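Local coordinates for protein arylmalonate decarboxylase (Bordetella bronchiseptica, PDB 2VLB) that catalyses the decarboxylation of 2-aryl-2-methylmalonates, replacing the lost carboxylate with a proton to give 2-arylpropionates and carbon dioxide, at residues L79-G84 / E134-F139; R121-T126 / V146-R151; R83-N88 / A141-V146. All blocks are in the same frame, centred on the assembly; numbering follows the deposited sequence. Where two conformers were deposited one is given.

From the N terminus, a first four-stranded parallel sheet is under way when the chain reaches helix 77-81 and turns into helix 85-99. From here contact 1 (79-84 with 134-139) and contact 3 (83-88 with 141-146) start, sharing Arg83 and Gly84. Each closes a loop of some fifty residues by reaching helix 130-142 and the turn after it. Contact 2 (121-126 with 146-151) closes a shorter beta-alpha-beta loop around that same helix, and it crosses both others along the chain. Contact 2 thus builds the edge of the second parallel sheet, while contacts 1 and 3 tie its helix 130-142 to the helices that follow strand 69-74 of the first.

Contact 1: L79-G84 / E134-F139; sequences LSFYRG and ERLAAF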
loop_
_atom_site.group_PDB
_atom_site.type_symbol
_atom_site.label_atom_id
_atom_site.label_comp_id
_atom_site.label_asym_id
_atom_site.label_seq_id
_atom_site.Cartn_x
_atom_site.Cartn_y
_atom_site.Cartn_z
ATOM N N LEU A 79 -4.133 -9.304 -2.092
ATOM C CA LEU A 79 -5.188 -9.571 -1.103
ATOM C C LEU A 79 -6.013 -8.338 -0.809
ATOM O O LEU A 79 -7.239 -8.437 -0.657
ATOM C CB LEU A 79 -4.621 -10.154 0.185
ATOM C CG LEU A 79 -4.271 -11.647 0.128
ATOM C CD1 LEU A 79 -3.396 -12.019 1.302
ATOM C CD2 LEU A 79 -5.548 -12.558 0.066
ATOM N N SER A 80 -5.367 -7.167 -0.757
ATOM C CA SER A 80 -6.089 -5.921 -0.419
ATOM C C SER A 80 -6.990 -5.400 -1.548
ATOM O O SER A 80 -8.006 -4.777 -1.271
ATOM C CB SER A 80 -5.122 -4.777 -0.030
ATOM O OG SER A 80 -4.301 -5.149 1.054
ATOM N N PHE A 81 -6.576 -5.579 -2.804
ATOM C CA PHE A 81 -7.265 -4.954 -3.939
ATOM C C PHE A 81 -8.005 -5.897 -4.902
ATOM O O PHE A 81 -9.006 -5.493 -5.506
ATOM C CB PHE A 81 -6.260 -4.168 -4.804
ATOM C CG PHE A 81 -5.780 -2.875 -4.196
ATOM C CD1 PHE A 81 -6.574 -1.719 -4.243
ATOM C CD2 PHE A 81 -4.509 -2.793 -3.629
ATOM C CE1 PHE A 81 -6.119 -0.512 -3.708
ATOM C CE2 PHE A 81 -4.020 -1.568 -3.113
ATOM C CZ PHE A 81 -4.828 -0.429 -3.155
ATOM N N TYR A 82 -7.491 -7.118 -5.113
ATOM C CA TYR A 82 -7.866 -7.859 -6.346
ATOM C C TYR A 82 -9.286 -8.399 -6.336
ATOM O O TYR A 82 -9.804 -8.769 -7.376
ATOM C CB TYR A 82 -6.882 -8.984 -6.690
ATOM C CG TYR A 82 -5.574 -8.533 -7.315
ATOM C CD1 TYR A 82 -5.121 -7.206 -7.190
ATOM C CD2 TYR A 82 -4.768 -9.440 -7.990
ATOM C CE1 TYR A 82 -3.914 -6.798 -7.739
ATOM C CE2 TYR A 82 -3.559 -9.040 -8.548
ATOM C CZ TYR A 82 -3.139 -7.725 -8.412
ATOM O OH TYR A 82 -1.937 -7.348 -8.971
ATOM N N ARG A 83 -9.914 -8.454 -5.166
ATOM C CA ARG A 83 -11.284 -8.968 -5.093
ATOM C C ARG A 83 -12.307 -7.869 -4.810
ATOM O O ARG A 83 -13.484 -8.148 -4.593
ATOM C CB ARG A 83 -11.376 -10.076 -4.041
ATOM C CG ARG A 83 -10.571 -11.318 -4.464
ATOM C CD ARG A 83 -10.693 -12.406 -3.389
ATOM N NE ARG A 83 -10.107 -13.650 -3.862
ATOM C CZ ARG A 83 -8.814 -13.968 -3.750
ATOM N NH1 ARG A 83 -7.969 -13.146 -3.137
ATOM N NH2 ARG A 83 -8.379 -15.125 -4.227
ATOM N N GLY A 84 -11.862 -6.623 -4.825
ATOM C CA GLY A 84 -12.748 -5.474 -4.551
ATOM C C GLY A 84 -12.889 -5.109 -3.078
ATOM O O GLY A 84 -12.338 -5.775 -2.181
ATOM N N GLU A 134 -5.068 -2.319 -13.688
ATOM C CA GLU A 134 -6.461 -2.603 -14.005
ATOM C C GLU A 134 -7.254 -3.066 -12.799
ATOM O O GLU A 134 -8.401 -2.637 -12.614
ATOM C CB GLU A 134 -6.552 -3.564 -15.192
ATOM C CG GLU A 134 -5.925 -2.888 -16.441
ATOM C CD GLU A 134 -6.403 -3.439 -17.764
ATOM O OE1 GLU A 134 -7.621 -3.616 -17.916
ATOM O OE2 GLU A 134 -5.552 -3.670 -18.658
ATOM N N ARG A 135 -6.648 -3.911 -11.969
ATOM C CA ARG A 135 -7.275 -4.346 -10.735
ATOM C C ARG A 135 -7.488 -3.175 -9.757
ATOM O O ARG A 135 -8.574 -3.025 -9.186
ATOM C CB ARG A 135 -6.424 -5.435 -10.053
ATOM C CG ARG A 135 -6.387 -6.780 -10.768
ATOM C CD ARG A 135 -7.726 -7.552 -10.725
ATOM N NE ARG A 135 -8.701 -7.209 -11.782
ATOM C CZ ARG A 135 -8.544 -7.389 -13.106
ATOM N NH1 ARG A 135 -7.428 -7.886 -13.645
ATOM N NH2 ARG A 135 -9.533 -7.062 -13.923
ATOM N N LEU A 136 -6.444 -2.372 -9.546
ATOM C CA LEU A 136 -6.515 -1.258 -8.611
ATOM C C LEU A 136 -7.493 -0.183 -9.116
ATOM O O LEU A 136 -8.236 0.408 -8.327
ATOM C CB LEU A 136 -5.127 -0.656 -8.365
ATOM C CG LEU A 136 -4.385 -1.310 -7.200
ATOM C CD1 LEU A 136 -4.238 -2.832 -7.381
ATOM C CD2 LEU A 136 -3.018 -0.659 -6.991
ATOM N N ALA A 137 -7.527 0.033 -10.423
ATOM C CA ALA A 137 -8.482 0.996 -11.008
ATOM C C ALA A 137 -9.929 0.554 -10.785
ATOM O O ALA A 137 -10.813 1.388 -10.513
ATOM C CB ALA A 137 -8.236 1.178 -12.500
ATOM N N ALA A 138 -10.180 -0.745 -10.945
ATOM C CA ALA A 138 -11.527 -1.261 -10.788
ATOM C C ALA A 138 -11.989 -1.072 -9.336
ATOM O O ALA A 138 -13.127 -0.673 -9.079
ATOM C CB ALA A 138 -11.571 -2.715 -11.191
ATOM N N PHE A 139 -11.079 -1.349 -8.404
ATOM C CA PHE A 139 -11.302 -1.166 -6.967
ATOM C C PHE A 139 -11.631 0.296 -6.620
ATOM O O PHE A 139 -12.588 0.564 -5.875
ATOM C CB PHE A 139 -10.032 -1.579 -6.217
ATOM C CG PHE A 139 -10.148 -1.530 -4.719
ATOM C CD1 PHE A 139 -10.294 -2.701 -4.004
ATOM C CD2 PHE A 139 -10.073 -0.318 -4.014
ATOM C CE1 PHE A 139 -10.386 -2.684 -2.584
ATOM C CE2 PHE A 139 -10.175 -0.288 -2.598
ATOM C CZ PHE A 139 -10.327 -1.480 -1.888
HETATM O O HOH W 1 -10.165 -5.039 -8.243
HETATM O O HOH W 2 -10.848 -6.798 -10.066
#
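Phe81 meets Leu136 and Phe139 of helix 130-142 along almost the whole length of its side chain. CB starts the contact, with Leu136 CD1 3.5 Å away, and the same methyl lies as near to CG. From there the ring runs beneath Leu136, whose CG sits almost centrally over one face, 3.7 Å from the ring centroid and only 12° off the normal, a CH-pi contact. CD1 and CE1, still under Leu136 CG, also meet Phe139: Phe81 CD1 is 3.6 Å from Phe139 CG and Phe81 CE1 approaches Phe139 CD2. On the far edge Phe81 CD2 lies near Leu136 CD1 and CE2 nears the other Leu136 methyl, CD2, while CZ at the tip still has Leu136 CG above it.

The two phenyl rings form a T-shaped pair, the edge of Phe81 toward the face of Phe139, with planes 73° apart. Phe139 reaches this place because its CG is anti to the backbone N (chi1 -176°), which brings the ring alongside the Phe81-Gly84 beta turn, and, just before the turn, Phe139 CE1 is 3.4 Å from Ser80 O.

Tyr82 makes a second CH-pi contact at the solvent side. Arg135 CG stands over the centre of its ring, 3.8 Å from the centroid, and the bent arginine chain carries NE to a water. Another water bridges the backbones, donating to Phe81 O at 3.0 Å and to Arg135 O at 2.7 Å. Phe81 O also takes the turn's Gly84 N-H, so two donors satisfy it.

Behind this pairing, Phe81 touches Ser107 and Val110 of helix 106-116, Phe139 reaches Ser107 and Ala85, and Leu136 leans on Leu124 of strand 121-126. Helix 77-81 thus packs against both helix 106-116 and helix 130-142, with Leu79 on helix 50-67.

Contact 2: R121-T126 / V146-R151; sequences RVALAT and VPTGCR
One face of the Arg121 guanidinium is covered by Val146 CG1, which lies 3.8 Å from NH1; Thr148 CG2 comes obliquely to the same group, 3.7 Å from NH2. That nitrogen also forms a salt bridge with Asp182. Arg121 and Val146 run side by side on one face of the sheet, while Leu124 and Pro147 do the same on the other, with Leu124 CD1 3.9 Å from Pro147 CB.

Strands 121-126 and 146-152 are the parallel pair of a beta-alpha-beta unit, joined by helix 130-142, and the second is the edge strand of its sheet. Between the Val122-Pro147 and Leu124-Cys150 pairs the edge strand holds one residue more than its partner, a beta bulge at Thr148. Val122 O accepts Thr148 N at 2.8 Å, the donor standing 38° above the carbonyl plane. Beyond the bulge, Leu124 N meets Gly149 O at 3.0 Å in a nearly straight bond (174° at the hydrogen), and Arg151 N returns to Leu124 O. Thr148 OG1 hydrogen-bonds to Ser183. Cys150 SG, near Leu124 CB, is covalently linked to beta-mercaptoethanol, probably picked up in crystallisation.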
loop_
_atom_site.group_PDB
_atom_site.type_symbol
_atom_site.label_atom_id
_atom_site.label_comp_id
_atom_site.label_asym_id
_atom_site.label_seq_id
_atom_site.Cartn_x
_atom_site.Cartn_y
_atom_site.Cartn_z
ATOM N N ARG A 121 -10.084 12.297 -9.152
ATOM C CA ARG A 121 -9.630 11.769 -10.437
ATOM C C ARG A 121 -8.171 11.331 -10.295
ATOM O O ARG A 121 -7.322 12.155 -9.960
ATOM C CB ARG A 121 -9.811 12.823 -11.531
ATOM C CG ARG A 121 -11.279 13.228 -11.736
ATOM C CD ARG A 121 -11.464 14.273 -12.836
ATOM N NE ARG A 121 -11.111 13.746 -14.154
ATOM C CZ ARG A 121 -11.943 13.104 -14.974
ATOM N NH1 ARG A 121 -13.209 12.874 -14.629
ATOM N NH2 ARG A 121 -11.495 12.678 -16.150
ATOM N N VAL A 122 -7.898 10.034 -10.507
ATOM C CA VAL A 122 -6.562 9.440 -10.274
ATOM C C VAL A 122 -5.917 8.838 -11.532
ATOM O O VAL A 122 -6.534 8.008 -12.204
ATOM C CB VAL A 122 -6.606 8.227 -9.284
ATOM C CG1 VAL A 122 -5.237 8.021 -8.628
ATOM C CG2 VAL A 122 -7.665 8.361 -8.258
ATOM N N ALA A 123 -4.670 9.217 -11.825
ATOM C CA ALA A 123 -3.836 8.471 -12.783
ATOM C C ALA A 123 -3.047 7.402 -12.029
ATOM O O ALA A 123 -2.461 7.686 -10.975
ATOM C CB ALA A 123 -2.885 9.409 -13.537
ATOM N N LEU A 124 -3.061 6.176 -12.548
ATOM C CA LEU A 124 -2.372 5.049 -11.923
ATOM C C LEU A 124 -1.076 4.735 -12.667
ATOM O O LEU A 124 -1.028 4.763 -13.909
ATOM C CB LEU A 124 -3.256 3.803 -11.893
ATOM C CG LEU A 124 -4.514 3.858 -11.008
ATOM C CD1 LEU A 124 -5.662 4.621 -11.693
ATOM C CD2 LEU A 124 -4.932 2.434 -10.611
ATOM N N ALA A 125 -0.035 4.441 -11.895
ATOM C CA ALA A 125 1.280 4.100 -12.420
ATOM C C ALA A 125 1.808 2.896 -11.648
ATOM O O ALA A 125 1.557 2.752 -10.440
ATOM C CB ALA A 125 2.232 5.277 -12.278
ATOM N N THR A 126 2.496 2.005 -12.349
ATOM C CA THR A 126 3.155 0.877 -11.687
ATOM C C THR A 126 4.465 0.518 -12.392
ATOM O O THR A 126 4.629 0.787 -13.588
ATOM C CB THR A 126 2.226 -0.346 -11.560
ATOM O OG1 THR A 126 2.903 -1.332 -10.763
ATOM C CG2 THR A 126 1.870 -0.961 -12.950
ATOM N N VAL A 146 -12.296 8.134 -9.699
ATOM C CA VAL A 146 -12.339 8.112 -11.159
ATOM C C VAL A 146 -10.934 7.887 -11.749
ATOM O O VAL A 146 -10.134 8.824 -11.879
ATOM C CB VAL A 146 -13.058 9.374 -11.747
ATOM C CG1 VAL A 146 -13.071 9.351 -13.257
ATOM C CG2 VAL A 146 -14.500 9.449 -11.232
ATOM N N PRO A 147 -10.622 6.629 -12.086
ATOM C CA PRO A 147 -9.367 6.393 -12.804
ATOM C C PRO A 147 -9.369 7.135 -14.142
ATOM O O PRO A 147 -10.380 7.171 -14.854
ATOM C CB PRO A 147 -9.344 4.875 -12.979
ATOM C CG PRO A 147 -10.208 4.378 -11.827
ATOM C CD PRO A 147 -11.322 5.366 -11.766
ATOM N N THR A 148 -8.266 7.798 -14.434
ATOM C CA THR A 148 -8.192 8.628 -15.625
ATOM C C THR A 148 -7.188 8.100 -16.660
ATOM O O THR A 148 -7.089 8.647 -17.755
ATOM C CB THR A 148 -7.773 10.076 -15.247
ATOM O OG1 THR A 148 -6.575 10.016 -14.461
ATOM C CG2 THR A 148 -8.879 10.781 -14.448
ATOM N N GLY A 149 -6.439 7.051 -16.322
ATOM C CA GLY A 149 -5.358 6.588 -17.196
ATOM C C GLY A 149 -4.432 5.680 -16.430
ATOM O O GLY A 149 -4.384 5.746 -15.196
ATOM N N CYS A 150 -3.708 4.819 -17.153
ATOM C CA CYS A 150 -2.916 3.750 -16.534
ATOM C C CYS A 150 -1.618 3.614 -17.322
ATOM O O CYS A 150 -1.639 3.611 -18.561
ATOM C CB CYS A 150 -3.682 2.421 -16.535
ATOM S SG CYS A 150 -5.071 2.343 -15.314
ATOM N N ARG A 151 -0.491 3.569 -16.607
ATOM C CA ARG A 151 0.821 3.409 -17.245
ATOM C C ARG A 151 1.653 2.415 -16.458
ATOM O O ARG A 151 1.678 2.453 -15.227
ATOM C CB ARG A 151 1.540 4.749 -17.340
ATOM C CG ARG A 151 2.684 4.725 -18.333
ATOM C CD ARG A 151 3.421 6.057 -18.353
ATOM N NE ARG A 151 4.530 6.050 -19.307
ATOM C CZ ARG A 151 4.407 6.314 -20.604
ATOM N NH1 ARG A 151 3.222 6.613 -21.129
ATOM N NH2 ARG A 151 5.475 6.281 -21.381
#

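Contact 3: R83-N88 / A141-V146; sequences RGAAFN and AEESLV
The amino end of helix 85-99 is where Glu142 and Glu143 meet Ala85. Gly84 holds the N-cap position, and the amide of Ala85, the first of the helix proper, points out to a carboxylate supplied by the last turn of another helix. Ala85 N donates to Glu142 OE2 at 3.0 Å, with 160° at the hydrogen. The N-H arrives on the syn side of that oxygen, 29° out of the carboxylate plane. Glu142 gets there by stretching: CG is anti to the backbone N (chi1 -178°) and the chain stays extended beyond it, a reach that lets the side chain bridge two helices whose nearest CA atoms, of Ala85 and Glu142, are 7.5 Å apart. The same OE2 also lies 3.5 Å from Gly84 CA.

Glu143 takes the other route. Its chain bends at chi2 and swings the carboxylate round to the Ala85 methyl. Glu143 OE2 is modelled 3.1 Å from Ala85 CB, closer than such a pair should come, so its exact position is doubtful. The partial positive charge of the helix start would probably stabilise the charged form of Glu142; the nearby Glu143 would work against this. The setting is at the surface, with Glu142 largely exposed.

Both glutamates lie where helix 130-142 stops in a Schellman motif. Ser144, with positive phi, is its C-prime residue, and its N bonds back to Ala141 O at 2.9 Å, while Leu145 N bonds to Leu140 O. Leu145 then leads into strand 146-152, packing on Leu111 and Leu114 of helix 106-116 and on Val122. Ala85 rests on Phe139, one turn before Glu142, so the start of helix 85-99 abuts the end of helix 130-142, with helix 106-116 alongside.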
loop_
_atom_site.group_PDB
_atom_site.type_symbol
_atom_site.label_atom_id
_atom_site.label_comp_id
_atom_site.label_asym_id
_atom_site.label_seq_id
_atom_site.Cartn_x
_atom_site.Cartn_y
_atom_site.Cartn_z
ATOM N N ARG A 83 -9.914 -8.454 -5.166
ATOM C CA ARG A 83 -11.284 -8.968 -5.093
ATOM C C ARG A 83 -12.307 -7.869 -4.810
ATOM O O ARG A 83 -13.484 -8.148 -4.593
ATOM C CB ARG A 83 -11.376 -10.076 -4.041
ATOM C CG ARG A 83 -10.571 -11.318 -4.464
ATOM C CD ARG A 83 -10.693 -12.406 -3.389
ATOM N NE ARG A 83 -10.107 -13.650 -3.862
ATOM C CZ ARG A 83 -8.814 -13.968 -3.750
ATOM N NH1 ARG A 83 -7.969 -13.146 -3.137
ATOM N NH2 ARG A 83 -8.379 -15.125 -4.227
ATOM N N GLY A 84 -11.862 -6.623 -4.825
ATOM C CA GLY A 84 -12.748 -5.474 -4.551
ATOM C C GLY A 84 -12.889 -5.109 -3.078
ATOM O O GLY A 84 -12.338 -5.775 -2.181
ATOM N N ALA A 85 -13.669 -4.062 -2.829
ATOM C CA ALA A 85 -13.741 -3.439 -1.515
ATOM C C ALA A 85 -14.511 -4.260 -0.481
ATOM O O ALA A 85 -14.134 -4.279 0.696
ATOM C CB ALA A 85 -14.330 -2.029 -1.635
ATOM N N ALA A 86 -15.590 -4.922 -0.898
ATOM C CA ALA A 86 -16.376 -5.717 0.046
ATOM C C ALA A 86 -15.537 -6.847 0.647
ATOM O O ALA A 86 -15.621 -7.129 1.860
ATOM C CB ALA A 86 -17.642 -6.268 -0.632
ATOM N N PHE A 87 -14.757 -7.526 -0.204
ATOM C CA PHE A 87 -13.867 -8.581 0.281
ATOM C C PHE A 87 -12.839 -7.997 1.280
ATOM O O PHE A 87 -12.569 -8.581 2.321
ATOM C CB PHE A 87 -13.110 -9.284 -0.853
ATOM C CG PHE A 87 -12.088 -10.284 -0.343
ATOM C CD1 PHE A 87 -12.496 -11.530 0.120
ATOM C CD2 PHE A 87 -10.744 -9.938 -0.252
ATOM C CE1 PHE A 87 -11.561 -12.449 0.631
ATOM C CE2 PHE A 87 -9.821 -10.830 0.253
ATOM C CZ PHE A 87 -10.228 -12.073 0.702
ATOM N N ASN A 88 -12.261 -6.846 0.940
ATOM C CA ASN A 88 -11.294 -6.201 1.820
ATOM C C ASN A 88 -11.906 -5.888 3.187
ATOM O O ASN A 88 -11.272 -6.113 4.240
ATOM C CB ASN A 88 -10.782 -4.915 1.151
ATOM C CG ASN A 88 -9.701 -4.230 1.956
ATOM O OD1 ASN A 88 -8.583 -4.712 2.026
ATOM N ND2 ASN A 88 -10.024 -3.087 2.537
ATOM N N ALA A 141 -12.656 2.670 -8.715
ATOM C CA ALA A 141 -13.886 3.047 -9.406
ATOM C C ALA A 141 -15.118 2.614 -8.598
ATOM O O ALA A 141 -16.109 3.355 -8.478
ATOM C CB ALA A 141 -13.904 2.437 -10.784
ATOM N N GLU A 142 -15.040 1.412 -8.027
ATOM C CA GLU A 142 -16.124 0.843 -7.218
ATOM C C GLU A 142 -16.373 1.727 -5.974
ATOM O O GLU A 142 -17.468 1.760 -5.418
ATOM C CB GLU A 142 -15.706 -0.601 -6.842
ATOM C CG GLU A 142 -16.664 -1.427 -6.035
ATOM C CD GLU A 142 -15.980 -2.637 -5.365
ATOM O OE1 GLU A 142 -16.725 -3.516 -4.858
ATOM O OE2 GLU A 142 -14.720 -2.691 -5.325
ATOM N N GLU A 143 -15.337 2.456 -5.562
ATOM C CA GLU A 143 -15.392 3.361 -4.413
ATOM C C GLU A 143 -15.695 4.801 -4.838
ATOM O O GLU A 143 -15.534 5.732 -4.052
ATOM C CB GLU A 143 -14.073 3.289 -3.630
ATOM C CG GLU A 143 -13.884 1.973 -2.875
ATOM C CD GLU A 143 -14.807 1.855 -1.670
ATOM O OE1 GLU A 143 -14.804 2.770 -0.822
ATOM O OE2 GLU A 143 -15.561 0.864 -1.579
ATOM N N SER A 144 -16.146 4.966 -6.083
ATOM C CA SER A 144 -16.525 6.272 -6.664
ATOM C C SER A 144 -15.377 7.249 -6.957
ATOM O O SER A 144 -15.626 8.417 -7.247
ATOM C CB SER A 144 -17.629 6.973 -5.849
ATOM O OG SER A 144 -18.888 6.391 -6.124
ATOM N N LEU A 145 -14.137 6.783 -6.901
ATOM C CA LEU A 145 -13.045 7.556 -7.468
ATOM C C LEU A 145 -13.049 7.314 -8.976
ATOM O O LEU A 145 -13.748 6.407 -9.477
ATOM C CB LEU A 145 -11.685 7.194 -6.852
ATOM C CG LEU A 145 -11.457 7.622 -5.398
ATOM C CD1 LEU A 145 -12.031 6.580 -4.439
ATOM C CD2 LEU A 145 -9.984 7.784 -5.096
ATOM N N VAL A 146 -12.296 8.134 -9.699
ATOM C CA VAL A 146 -12.339 8.112 -11.159
ATOM C C VAL A 146 -10.934 7.887 -11.749
ATOM O O VAL A 146 -10.134 8.824 -11.879
ATOM C CB VAL A 146 -13.058 9.374 -11.747
ATOM C CG1 VAL A 146 -13.071 9.351 -13.257
ATOM C CG2 VAL A 146 -14.500 9.449 -11.232
#